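Alpha/beta hydrolase (Novosphingobium aromaticivorans, PDB 3BWX) is probably a hydrolase of the alpha/beta hydrolase family, with a substrate that remains undefined. Local coordinates at residues I102-G107 and G264-L269; V126-G131 and L231-E236. The protein carries 1 engineered substitution. All coordinates share one frame; numbering follows the deposited sequence. Where two conformers were deposited one is given.

How the interactions relate
Following the chain from the N terminus, strand 99-104 runs into helix 106-117 through residues 102-107, the first half of interaction 1. The next strand, 122-128, supplies residues 126-131, and about a hundred residues later strand 230-235 returns beside it to close interaction 2. Only after strand 255-260 does the loop 264-269 come back to residues 102-107, closing the larger loop, within which interaction 2 lies entirely. The two contacts meet directly: Gly103 O bonds to Asn128 N between neighbouring strands, and His265 ND1 bonds to Asp129 OD2. Together they join three adjacent parallel strands of the main sheet to the loop ahead of helix 272-282.

Interaction 1 (I102-G107 and G264-L269); sequences IGTSLG and GHAPTL. With EDO (1,2-ethanediol), chain F.
The tight turn from strand 99-104 into helix 106-117 has the Gly-x-Ser-x-Gly pattern of a nucleophile elbow, and its Ser105 faces His265 on the loop 264-269. Ser105 carries the strained backbone that marks such a turn, with phi 58° and psi -122°. The glycines two residues before and after it fit the tight bend: a CB on Gly103 would come within 2.3 Å of Gly107 O, and one on Gly107 would be crowded by Thr104 O. Ser105 OG, in the conformer given of two deposited, lies 2.9 Å from His265 NE2 and equally 2.9 Å from its CE1, approaching the ring obliquely. His265 CG is anti to the backbone N (chi1 -177°), and the ring's end comes nearer the serine than the CB direction suggests; its other nitrogen, ND1, is hydrogen-bonded to Asp129 OD2. Ala266 follows a cis peptide bond, and its CB sits 4.0 Å above one face of the histidine ring, nearer the ring's edge atoms than its centre. The same methyl meets Thr104 CG2 at 4.0 Å. Thr104 OG1 is held by Asn128 ND2. Further along, Leu269 CD1 reaches Ile102 CG2 at 3.9 Å, the two side chains running past one another in opposing senses, and Leu48 of helix 46-52 touches both. At the far side of the loop, Thr268 OG1 lies 2.6 Å from O1 of an ethanediol probably derived from the crystallisation liquor. A serine, an aspartate and a late histidine so placed are consistent with a catalytic triad whose acid follows the sixth strand, 122-128, as in some relatives, rather than the seventh. Apolar contacts of Ala266 and Leu269 hold the loop against the strand, and the bond to Asp129 probably limits rotation of the imidazole.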
loop_
_atom_site.group_PDB
_atom_site.type_symbol
_atom_site.label_atom_id
_atom_site.label_comp_id
_atom_site.label_asym_id
_atom_site.label_seq_id
_atom_site.Cartn_x
_atom_site.Cartn_y
_atom_site.Cartn_z
ATOM N N ILE A 102 6.596 1.581 -4.851
ATOM C CA ILE A 102 5.725 0.390 -4.930
ATOM C C ILE A 102 4.472 0.731 -4.135
ATOM O O ILE A 102 4.574 0.837 -2.943
ATOM C CB ILE A 102 6.403 -0.889 -4.362
ATOM C CG1 ILE A 102 7.689 -1.202 -5.123
ATOM C CG2 ILE A 102 5.365 -2.018 -4.373
ATOM C CD1 ILE A 102 8.412 -2.493 -4.680
ATOM N N GLY A 103 3.309 0.899 -4.777
ATOM C CA GLY A 103 2.105 1.389 -4.115
ATOM C C GLY A 103 0.919 0.459 -4.300
ATOM O O GLY A 103 0.563 0.102 -5.449
ATOM N N THR A 104 0.355 0.017 -3.169
ATOM C CA THR A 104 -0.792 -0.829 -3.160
ATOM C C THR A 104 -2.048 -0.041 -2.929
ATOM O O THR A 104 -2.156 0.640 -1.931
ATOM C CB THR A 104 -0.641 -1.925 -2.135
ATOM O OG1 THR A 104 0.432 -2.781 -2.553
ATOM C CG2 THR A 104 -1.947 -2.759 -2.068
ATOM N N SER A 105 -3.000 -0.143 -3.859
ATOM C CA SER A 105 -4.301 0.495 -3.654
ATOM C C SER A 105 -4.143 2.017 -3.440
ATOM O O SER A 105 -3.592 2.703 -4.298
ATOM C CB SER A 105 -5.025 -0.198 -2.487
ATOM O OG SER A 105 -4.966 -1.598 -2.672
ATOM N N LEU A 106 -4.607 2.554 -2.309
ATOM C CA LEU A 106 -4.404 3.991 -2.017
ATOM C C LEU A 106 -2.927 4.381 -2.137
ATOM O O LEU A 106 -2.575 5.453 -2.618
ATOM C CB LEU A 106 -4.930 4.403 -0.645
ATOM C CG LEU A 106 -4.777 5.891 -0.277
ATOM C CD1 LEU A 106 -5.284 6.846 -1.382
ATOM C CD2 LEU A 106 -5.508 6.100 1.070
ATOM N N GLY A 107 -2.054 3.482 -1.750
ATOM C CA GLY A 107 -0.634 3.703 -1.984
ATOM C C GLY A 107 -0.239 3.889 -3.431
ATOM O O GLY A 107 0.670 4.627 -3.719
ATOM N N GLY A 264 -7.788 -11.694 -5.948
ATOM C CA GLY A 264 -8.504 -10.459 -6.187
ATOM C C GLY A 264 -7.706 -9.277 -5.703
ATOM O O GLY A 264 -6.471 -9.245 -5.861
ATOM N N HIS A 265 -8.423 -8.305 -5.139
ATOM C CA HIS A 265 -7.813 -7.092 -4.626
ATOM C C HIS A 265 -7.255 -7.316 -3.232
ATOM O O HIS A 265 -8.018 -7.517 -2.312
ATOM C CB HIS A 265 -8.819 -5.939 -4.576
ATOM C CG HIS A 265 -8.209 -4.652 -4.127
ATOM N ND1 HIS A 265 -7.433 -3.858 -4.960
ATOM C CD2 HIS A 265 -8.240 -4.027 -2.926
ATOM C CE1 HIS A 265 -7.058 -2.779 -4.286
ATOM N NE2 HIS A 265 -7.523 -2.865 -3.046
ATOM N N ALA A 266 -5.942 -7.256 -3.004
ATOM C CA ALA A 266 -4.822 -7.095 -3.947
ATOM C C ALA A 266 -3.815 -8.269 -3.785
ATOM O O ALA A 266 -3.746 -8.925 -2.729
ATOM C CB ALA A 266 -4.122 -5.768 -3.682
ATOM N N PRO A 267 -2.978 -8.511 -4.822
ATOM C CA PRO A 267 -1.801 -9.361 -4.637
ATOM C C PRO A 267 -1.028 -8.951 -3.381
ATOM O O PRO A 267 -0.940 -7.768 -3.045
ATOM C CB PRO A 267 -0.986 -9.120 -5.901
ATOM C CG PRO A 267 -2.056 -8.810 -6.936
ATOM C CD PRO A 267 -3.014 -7.957 -6.186
ATOM N N THR A 268 -0.505 -9.938 -2.632
ATOM C CA THR A 268 0.221 -9.674 -1.417
ATOM C C THR A 268 1.669 -9.196 -1.725
ATOM O O THR A 268 2.345 -8.655 -0.828
ATOM C CB THR A 268 0.322 -10.925 -0.534
ATOM O OG1 THR A 268 1.071 -11.932 -1.214
ATOM C CG2 THR A 268 -1.075 -11.441 -0.121
ATOM N N LEU A 269 2.118 -9.458 -2.980
ATOM C CA LEU A 269 3.488 -9.291 -3.479
ATOM C C LEU A 269 4.430 -10.391 -2.982
ATOM O O LEU A 269 5.654 -10.329 -3.215
ATOM C CB LEU A 269 4.022 -7.873 -3.132
ATOM C CG LEU A 269 3.111 -6.721 -3.552
ATOM C CD1 LEU A 269 3.710 -5.380 -3.197
ATOM C CD2 LEU A 269 2.751 -6.765 -5.031
HETATM C C1 EDO F . 0.454 -15.954 -1.122
HETATM O O1 EDO F . 0.641 -14.537 -1.058
HETATM C C2 EDO F . 1.536 -16.549 -1.971
HETATM O O2 EDO F . 2.681 -16.634 -1.121
#

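Interaction 2 (V126-G131 and L231-E236); sequences VLNDVG and LVLRGE
Asp129 OD1 accepts the backbone N-H of Gly235 at 2.8 Å, met from above the carboxylate, with the donor 44° out of its plane. Asp129 N in turn donates to Leu233 O at 2.8 Å, a more bent bond, its N-H...O angle being 141°. The aspartate is therefore tied to strand 230-235 through both main chain and side chain, and its other oxygen, OD2, bonds to Ser238 OG as well as to the histidine, His265. An alanine here would probably leave Gly235 N without its acceptor and the His265 imidazole freer to turn. Behind this end the strands pair in parallel: Leu127 N donates to Leu231 O at 2.8 Å, and Leu127 O receives Leu233 N at 2.9 Å. A CA-H...O contact supplements them, Val126 CA lying 3.2 Å from Leu231 O. On the face bearing Val126, Asn128, Leu231 and Leu233, Val126 CG1 is anti to the backbone N (chi1 178°) and touches two leucines: Leu231 CD2 at 3.9 Å, side by side, and Leu233 CD1, also at 3.9 Å, obliquely. Helix 272-282 covers this face through Ala277 and Leu281. Asn128 ND2, the partner of Thr104, also bonds to Pro267 O, whereas its OD1, 3.7 Å from Leu233 CB, is buried with no polar partner in the model. The face bearing Leu127 and Val232 packs on Met249 of helix 243-250. Strand pairing thus continues past the end of 122-128 by way of an aspartate whose side chain replaces the next backbone carbonyl as acceptor. One oxygen secures it to the sheet and the other reaches His265, which is consistent with Asp129 serving as the acid of an alpha/beta hydrolase triad, in the variant position after strand 122-128.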
loop_
_atom_site.group_PDB
_atom_site.type_symbol
_atom_site.label_atom_id
_atom_site.label_comp_id
_atom_site.label_asym_id
_atom_site.label_seq_id
_atom_site.Cartn_x
_atom_site.Cartn_y
_atom_site.Cartn_z
ATOM N N VAL A 126 5.767 0.520 -9.344
ATOM C CA VAL A 126 4.874 -0.601 -9.353
ATOM C C VAL A 126 3.551 -0.139 -8.805
ATOM O O VAL A 126 3.532 0.403 -7.711
ATOM C CB VAL A 126 5.411 -1.747 -8.458
ATOM C CG1 VAL A 126 4.389 -2.945 -8.443
ATOM C CG2 VAL A 126 6.804 -2.211 -8.895
ATOM N N LEU A 127 2.467 -0.345 -9.549
ATOM C CA LEU A 127 1.099 -0.084 -9.087
ATOM C C LEU A 127 0.498 -1.449 -8.814
ATOM O O LEU A 127 0.379 -2.281 -9.721
ATOM C CB LEU A 127 0.247 0.674 -10.105
ATOM C CG LEU A 127 0.548 2.154 -10.373
ATOM C CD1 LEU A 127 -0.348 2.661 -11.523
ATOM C CD2 LEU A 127 0.347 2.993 -9.078
ATOM N N ASN A 128 0.146 -1.692 -7.576
ATOM C CA ASN A 128 -0.411 -2.982 -7.191
ATOM C C ASN A 128 -1.912 -2.877 -7.029
ATOM O O ASN A 128 -2.445 -2.371 -6.031
ATOM C CB ASN A 128 0.226 -3.497 -5.945
ATOM C CG ASN A 128 -0.318 -4.832 -5.517
ATOM O OD1 ASN A 128 -0.761 -5.644 -6.339
ATOM N ND2 ASN A 128 -0.240 -5.092 -4.232
ATOM N N ASP A 129 -2.586 -3.342 -8.069
ATOM C CA ASP A 129 -4.051 -3.516 -8.113
ATOM C C ASP A 129 -4.814 -2.222 -7.908
ATOM O O ASP A 129 -5.792 -2.135 -7.148
ATOM C CB ASP A 129 -4.564 -4.648 -7.200
ATOM C CG ASP A 129 -5.863 -5.274 -7.715
ATOM O OD1 ASP A 129 -5.797 -5.853 -8.787
ATOM O OD2 ASP A 129 -6.932 -5.120 -7.093
ATOM N N VAL A 130 -4.335 -1.182 -8.549
ATOM C CA VAL A 130 -5.028 0.071 -8.551
ATOM C C VAL A 130 -4.705 0.769 -9.866
ATOM O O VAL A 130 -3.626 0.603 -10.427
ATOM C CB VAL A 130 -4.675 0.910 -7.343
ATOM C CG1 VAL A 130 -3.196 1.271 -7.319
ATOM C CG2 VAL A 130 -5.632 2.089 -7.245
ATOM N N GLY A 131 -5.669 1.544 -10.342
ATOM C CA GLY A 131 -5.535 2.305 -11.573
ATOM C C GLY A 131 -6.386 3.565 -11.559
ATOM O O GLY A 131 -7.052 3.849 -10.592
ATOM N N LEU A 231 5.479 -1.137 -13.826
ATOM C CA LEU A 231 4.774 -2.398 -13.697
ATOM C C LEU A 231 3.432 -2.166 -13.035
ATOM O O LEU A 231 3.354 -1.466 -12.006
ATOM C CB LEU A 231 5.576 -3.351 -12.808
ATOM C CG LEU A 231 4.881 -4.653 -12.292
ATOM C CD1 LEU A 231 4.518 -5.610 -13.443
ATOM C CD2 LEU A 231 5.770 -5.372 -11.224
ATOM N N VAL A 232 2.411 -2.798 -13.616
ATOM C CA VAL A 232 1.076 -2.860 -13.050
ATOM C C VAL A 232 0.770 -4.315 -12.698
ATOM O O VAL A 232 0.811 -5.176 -13.584
ATOM C CB VAL A 232 0.017 -2.305 -13.994
ATOM C CG1 VAL A 232 -1.359 -2.339 -13.309
ATOM C CG2 VAL A 232 0.334 -0.904 -14.409
ATOM N N LEU A 233 0.506 -4.613 -11.447
ATOM C CA LEU A 233 0.034 -5.909 -11.005
ATOM C C LEU A 233 -1.482 -5.847 -10.839
ATOM O O LEU A 233 -2.054 -4.894 -10.317
ATOM C CB LEU A 233 0.717 -6.325 -9.660
ATOM C CG LEU A 233 2.243 -6.557 -9.708
ATOM C CD1 LEU A 233 2.895 -6.555 -8.334
ATOM C CD2 LEU A 233 2.581 -7.847 -10.468
ATOM N N ARG A 234 -2.175 -6.890 -11.234
ATOM C CA ARG A 234 -3.617 -6.964 -11.096
ATOM C C ARG A 234 -3.988 -8.355 -10.580
ATOM O O ARG A 234 -3.517 -9.364 -11.132
ATOM C CB ARG A 234 -4.321 -6.733 -12.459
ATOM C CG ARG A 234 -5.807 -6.783 -12.324
ATOM C CD ARG A 234 -6.558 -6.651 -13.613
ATOM N NE ARG A 234 -7.947 -6.827 -13.219
ATOM C CZ ARG A 234 -8.682 -7.933 -13.322
ATOM N NH1 ARG A 234 -8.266 -9.003 -14.011
ATOM N NH2 ARG A 234 -9.887 -7.959 -12.794
ATOM N N GLY A 235 -4.874 -8.421 -9.585
ATOM C CA GLY A 235 -5.503 -9.674 -9.250
ATOM C C GLY A 235 -6.537 -10.062 -10.298
ATOM O O GLY A 235 -7.387 -9.236 -10.614
ATOM N N GLU A 236 -6.490 -11.311 -10.784
ATOM C CA GLU A 236 -7.393 -11.768 -11.832
ATOM C C GLU A 236 -8.861 -11.438 -11.532
ATOM O O GLU A 236 -9.628 -11.079 -12.442
ATOM C CB GLU A 236 -7.244 -13.261 -11.987
ATOM C CG GLU A 236 -8.093 -13.839 -13.126
ATOM C CD GLU A 236 -7.721 -15.272 -13.414
ATOM O OE1 GLU A 236 -7.738 -16.063 -12.449
ATOM O OE2 GLU A 236 -7.426 -15.573 -14.586
#